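Local coordinates for biotin binding protein A (Gallus gallus, PDB 2C1S) that binds biotin and related ligands, such as biotin-D-sulfoxide, as a four-chain member of the avidin family, at residues R3-L7 and G91-L95; E6-L10 and I21-D25. Numbering follows the deposited sequence.

Interaction 1. Residues R3-L7 and G91-L95; sequences RKCEL and GKEML
The chain makes a type II beta turn from Arg3 to Glu6, with Lys4 at phi/psi -57/127°, Cys5 at 73/9° and Glu6 N hydrogen-bonded to Arg3 O at 3.1 Å. It lies against the start of strand 93-102 of the eight-stranded antiparallel avidin barrel. On that side Gly91 sits at 84/12°, after which Lys92 to Leu95 run extended. The CA atoms of Cys5 and Glu93 are 5.8 Å apart, and about 298 Å² is buried in all. No backbone ladder joins the two; both hydrogen bonds between the segments pair a side chain with a main-chain atom. Glu93 points toward the turn (chi1 m), and its OE2 receives a short, nearly straight bond from Cys5 N at 2.5 Å. An acid suits this buried spot because its other oxygen, OE1, forms a salt bridge with Arg124. Cys5 is held covalently as well, by its disulfide to Cys85 on the neighbouring strand 78-87, and Cys5 SG stands 4.0 Å from Glu93 CG. Lys4 (mmtt) lets its long chain curve over to the loop. Glycine fits there: phi of Gly91 is positive, and a CB would come within a tight 3.4 Å of Lys4 CE. Arg3 bridges back within the turn, its NH1 3.0 Å from Glu6 OE1. Farther along, Leu7 and Leu95 meet with CD2 to CD2 at 3.9 Å, an apolar contact joined by Phe66 of strand 66-71, which touches both leucines. At the loop end, Lys4 NZ donates to Gly91 O at 2.8 Å.

Interaction 2. Residues E6-L10 and I21-D25; sequences ELQGL and ISALD
Ile21, the end of strand 18-21, forms an antiparallel hydrogen-bonded pair with Gly9 (CA-CA 5.3 Å): Ile21 N donates to Gly9 O and Gly9 N to Ile21 O, both at 2.9 Å. Ile21 O also receives a CA-H...O contact from Gln8 CA at 3.3 Å. Gly9, at 130/-162°, has backbone angles that would jam a CB against the preceding carbonyl. The buried Ile21 (mt) sets CG2 4.1 Å from CB of Leu7, and both side chains touch Phe30. Ser22 turns away and bonds through OG to Ser31 O, while its own O lies 3.8 Å from Gln8 CB. Small Ala23 leaves room for the extended Gln8 (chi1 and chi2 t), whose OE1 comes 3.4 Å from Ala23 CB. Leu24 (mp) brings CD1 to 4.2 Å from Leu7 CB; a water accepts from Leu24 N (3.0 Å) and donates to Gln8 OE1 (3.2 Å). The arrangement is the open end of a beta hairpin, the one formed by the first two strands of the avidin barrel.

Overall arrangement
Interactions 1 and 2 share Glu6 and Leu7, and their centres lie 11 Å apart. The same N-terminal stretch is tied first to strand 93-102 and then, as it enters strand 9-13, to the end of strand 18-21. Leu7 serves both: its CD2 meets Leu95 in interaction 1, its CB meets Ile21 and Leu24 in interaction 2. Arg124, on strand 115-124, adds a second link, bonding to Glu93 of interaction 1, to the carbonyl of the shared Glu6 and to that of Gln8. Neither contact touches the ligand: the side chains of Leu95 and Ile21 are about 11 Å and about 12 Å from a bound biotin-D-sulfoxide, so both belong to the barrel framework rather than to the pocket.

Interaction 1. Residues R3-L7 and G91-L95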
loop_
_atom_site.group_PDB
_atom_site.type_symbol
_atom_site.label_atom_id
_atom_site.label_comp_id
_atom_site.label_asym_id
_atom_site.label_seq_id
_atom_site.Cartn_x
_atom_site.Cartn_y
_atom_site.Cartn_z
ATOM N N ARG A 3 -12.652 -2.527 -29.636
ATOM C CA ARG A 3 -13.213 -1.905 -28.414
ATOM C C ARG A 3 -12.987 -2.803 -27.201
ATOM O O ARG A 3 -13.491 -2.510 -26.113
ATOM C CB ARG A 3 -14.724 -1.670 -28.562
ATOM C CG ARG A 3 -15.146 -0.675 -29.613
ATOM C CD ARG A 3 -16.646 -0.416 -29.504
ATOM N NE ARG A 3 -17.057 0.623 -30.447
ATOM C CZ ARG A 3 -17.050 1.936 -30.189
ATOM N NH1 ARG A 3 -16.666 2.394 -28.999
ATOM N NH2 ARG A 3 -17.439 2.798 -31.129
ATOM N N LYS A 4 -12.293 -3.927 -27.395
ATOM C CA LYS A 4 -11.911 -4.778 -26.271
ATOM C C LYS A 4 -11.106 -3.954 -25.271
ATOM O O LYS A 4 -10.142 -3.306 -25.659
ATOM C CB LYS A 4 -11.075 -5.975 -26.719
ATOM C CG LYS A 4 -11.886 -7.110 -27.320
ATOM C CD LYS A 4 -13.070 -7.487 -26.455
ATOM C CE LYS A 4 -13.552 -8.856 -26.843
ATOM N NZ LYS A 4 -14.730 -9.228 -26.047
ATOM N N CYS A 5 -11.533 -3.982 -24.005
ATOM C CA CYS A 5 -10.864 -3.270 -22.888
ATOM C C CYS A 5 -11.047 -1.755 -22.885
ATOM O O CYS A 5 -10.388 -1.042 -22.110
ATOM C CB CYS A 5 -9.388 -3.641 -22.773
ATOM S SG CYS A 5 -9.140 -5.031 -21.638
ATOM N N GLU A 6 -11.926 -1.280 -23.759
ATOM C CA GLU A 6 -12.481 0.059 -23.675
ATOM C C GLU A 6 -13.097 0.266 -22.294
ATOM O O GLU A 6 -14.020 -0.463 -21.873
ATOM C CB GLU A 6 -13.521 0.237 -24.798
ATOM C CG GLU A 6 -14.624 1.223 -24.578
ATOM C CD GLU A 6 -15.338 1.585 -25.885
ATOM O OE1 GLU A 6 -14.647 1.739 -26.928
ATOM O OE2 GLU A 6 -16.587 1.724 -25.849
ATOM N N LEU A 7 -12.588 1.266 -21.565
ATOM C CA LEU A 7 -13.081 1.499 -20.216
ATOM C C LEU A 7 -14.534 1.896 -20.187
ATOM O O LEU A 7 -15.241 1.546 -19.248
ATOM C CB LEU A 7 -12.245 2.564 -19.472
ATOM C CG LEU A 7 -10.758 2.267 -19.379
ATOM C CD1 LEU A 7 -10.071 3.397 -18.582
ATOM C CD2 LEU A 7 -10.524 0.871 -18.741
ATOM N N GLY A 91 -11.495 -13.539 -24.823
ATOM C CA GLY A 91 -11.935 -12.161 -25.047
ATOM C C GLY A 91 -12.617 -11.521 -23.847
ATOM O O GLY A 91 -13.246 -10.475 -23.990
ATOM N N LYS A 92 -12.534 -12.139 -22.671
ATOM C CA LYS A 92 -13.206 -11.575 -21.507
ATOM C C LYS A 92 -12.289 -10.523 -20.909
ATOM O O LYS A 92 -11.085 -10.744 -20.795
ATOM C CB LYS A 92 -13.546 -12.647 -20.478
ATOM C CG LYS A 92 -14.437 -13.754 -21.053
ATOM C CD LYS A 92 -14.877 -14.798 -20.028
ATOM C CE LYS A 92 -15.517 -16.009 -20.758
ATOM N NZ LYS A 92 -16.089 -16.973 -19.779
ATOM N N GLU A 93 -12.865 -9.372 -20.576
ATOM C CA GLU A 93 -12.097 -8.222 -20.049
ATOM C C GLU A 93 -12.139 -8.174 -18.531
ATOM O O GLU A 93 -13.195 -8.311 -17.906
ATOM C CB GLU A 93 -12.666 -6.897 -20.592
ATOM C CG GLU A 93 -12.702 -6.762 -22.139
ATOM C CD GLU A 93 -13.908 -5.970 -22.585
ATOM O OE1 GLU A 93 -15.050 -6.288 -22.139
ATOM O OE2 GLU A 93 -13.720 -5.028 -23.378
ATOM N N MET A 94 -10.975 -7.939 -17.937
ATOM C CA MET A 94 -10.892 -7.761 -16.492
ATOM C C MET A 94 -10.065 -6.516 -16.186
ATOM O O MET A 94 -8.989 -6.376 -16.745
ATOM C CB MET A 94 -10.340 -9.022 -15.799
ATOM C CG MET A 94 -11.386 -10.138 -15.559
ATOM S SD MET A 94 -11.588 -11.316 -16.928
ATOM C CE MET A 94 -12.848 -12.401 -16.270
ATOM N N LEU A 95 -10.543 -5.632 -15.300
ATOM C CA LEU A 95 -9.697 -4.508 -14.818
ATOM C C LEU A 95 -9.024 -4.969 -13.534
ATOM O O LEU A 95 -9.717 -5.294 -12.571
ATOM C CB LEU A 95 -10.521 -3.233 -14.560
ATOM C CG LEU A 95 -11.556 -2.834 -15.612
ATOM C CD1 LEU A 95 -12.415 -1.654 -15.100
ATOM C CD2 LEU A 95 -10.907 -2.513 -16.931
#

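Interaction 2. Residues E6-L10 and I21-D25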
loop_
_atom_site.group_PDB
_atom_site.type_symbol
_atom_site.label_atom_id
_atom_site.label_comp_id
_atom_site.label_asym_id
_atom_site.label_seq_id
_atom_site.Cartn_x
_atom_site.Cartn_y
_atom_site.Cartn_z
ATOM N N GLU A 6 -11.926 -1.280 -23.759
ATOM C CA GLU A 6 -12.481 0.059 -23.675
ATOM C C GLU A 6 -13.097 0.266 -22.294
ATOM O O GLU A 6 -14.020 -0.463 -21.873
ATOM C CB GLU A 6 -13.521 0.237 -24.798
ATOM C CG GLU A 6 -14.624 1.223 -24.578
ATOM C CD GLU A 6 -15.338 1.585 -25.885
ATOM O OE1 GLU A 6 -14.647 1.739 -26.928
ATOM O OE2 GLU A 6 -16.587 1.724 -25.849
ATOM N N LEU A 7 -12.588 1.266 -21.565
ATOM C CA LEU A 7 -13.081 1.499 -20.216
ATOM C C LEU A 7 -14.534 1.896 -20.187
ATOM O O LEU A 7 -15.241 1.546 -19.248
ATOM C CB LEU A 7 -12.245 2.564 -19.472
ATOM C CG LEU A 7 -10.758 2.267 -19.379
ATOM C CD1 LEU A 7 -10.071 3.397 -18.582
ATOM C CD2 LEU A 7 -10.524 0.871 -18.741
ATOM N N GLN A 8 -14.978 2.626 -21.216
ATOM C CA GLN A 8 -16.332 3.112 -21.247
ATOM C C GLN A 8 -17.256 1.939 -21.079
ATOM O O GLN A 8 -17.105 0.924 -21.768
ATOM C CB GLN A 8 -16.639 3.803 -22.580
ATOM C CG GLN A 8 -18.107 4.203 -22.715
ATOM C CD GLN A 8 -18.371 4.957 -24.006
ATOM O OE1 GLN A 8 -17.466 5.156 -24.824
ATOM N NE2 GLN A 8 -19.601 5.386 -24.189
ATOM N N GLY A 9 -18.225 2.080 -20.199
ATOM C CA GLY A 9 -19.204 1.030 -20.014
ATOM C C GLY A 9 -19.380 0.670 -18.573
ATOM O O GLY A 9 -18.983 1.422 -17.702
ATOM N N LEU A 10 -19.965 -0.505 -18.338
ATOM C CA LEU A 10 -20.393 -0.926 -17.012
ATOM C C LEU A 10 -19.540 -2.113 -16.517
ATOM O O LEU A 10 -19.271 -3.059 -17.275
ATOM C CB LEU A 10 -21.851 -1.354 -17.090
ATOM C CG LEU A 10 -22.827 -0.307 -17.619
ATOM C CD1 LEU A 10 -23.640 -0.869 -18.770
ATOM C CD2 LEU A 10 -23.713 0.168 -16.492
ATOM N N ILE A 21 -18.364 3.916 -16.404
ATOM C CA ILE A 21 -17.373 4.856 -16.904
ATOM C C ILE A 21 -17.883 5.464 -18.198
ATOM O O ILE A 21 -18.313 4.740 -19.093
ATOM C CB ILE A 21 -16.002 4.180 -17.074
ATOM C CG1 ILE A 21 -15.458 3.816 -15.679
ATOM C CG2 ILE A 21 -15.014 5.086 -17.828
ATOM C CD1 ILE A 21 -14.132 3.133 -15.700
ATOM N N SER A 22 -17.858 6.800 -18.275
ATOM C CA SER A 22 -18.290 7.536 -19.472
ATOM C C SER A 22 -17.272 7.419 -20.595
ATOM O O SER A 22 -16.170 6.887 -20.401
ATOM C CB SER A 22 -18.511 9.016 -19.128
ATOM O OG SER A 22 -17.255 9.656 -18.878
ATOM N N ALA A 23 -17.611 7.936 -21.783
ATOM C CA ALA A 23 -16.646 7.960 -22.862
ATOM C C ALA A 23 -15.471 8.807 -22.437
ATOM O O ALA A 23 -15.633 9.785 -21.701
ATOM C CB ALA A 23 -17.262 8.527 -24.162
ATOM N N LEU A 24 -14.294 8.420 -22.906
ATOM C CA LEU A 24 -13.093 9.161 -22.645
ATOM C C LEU A 24 -13.100 10.375 -23.557
ATOM O O LEU A 24 -13.514 10.287 -24.719
ATOM C CB LEU A 24 -11.882 8.276 -22.891
ATOM C CG LEU A 24 -11.464 7.385 -21.694
ATOM C CD1 LEU A 24 -12.582 6.434 -21.119
ATOM C CD2 LEU A 24 -10.231 6.621 -22.082
ATOM N N ASP A 25 -12.672 11.521 -23.041
ATOM C CA ASP A 25 -12.501 12.650 -23.938
ATOM C C ASP A 25 -11.156 12.541 -24.659
ATOM O O ASP A 25 -10.451 11.536 -24.517
ATOM C CB ASP A 25 -12.768 13.997 -23.254
ATOM C CG ASP A 25 -11.892 14.243 -22.074
ATOM O OD1 ASP A 25 -10.810 13.625 -21.973
ATOM O OD2 ASP A 25 -12.294 15.078 -21.228
HETATM O O HOH W 1 -14.413 5.959 -24.584
#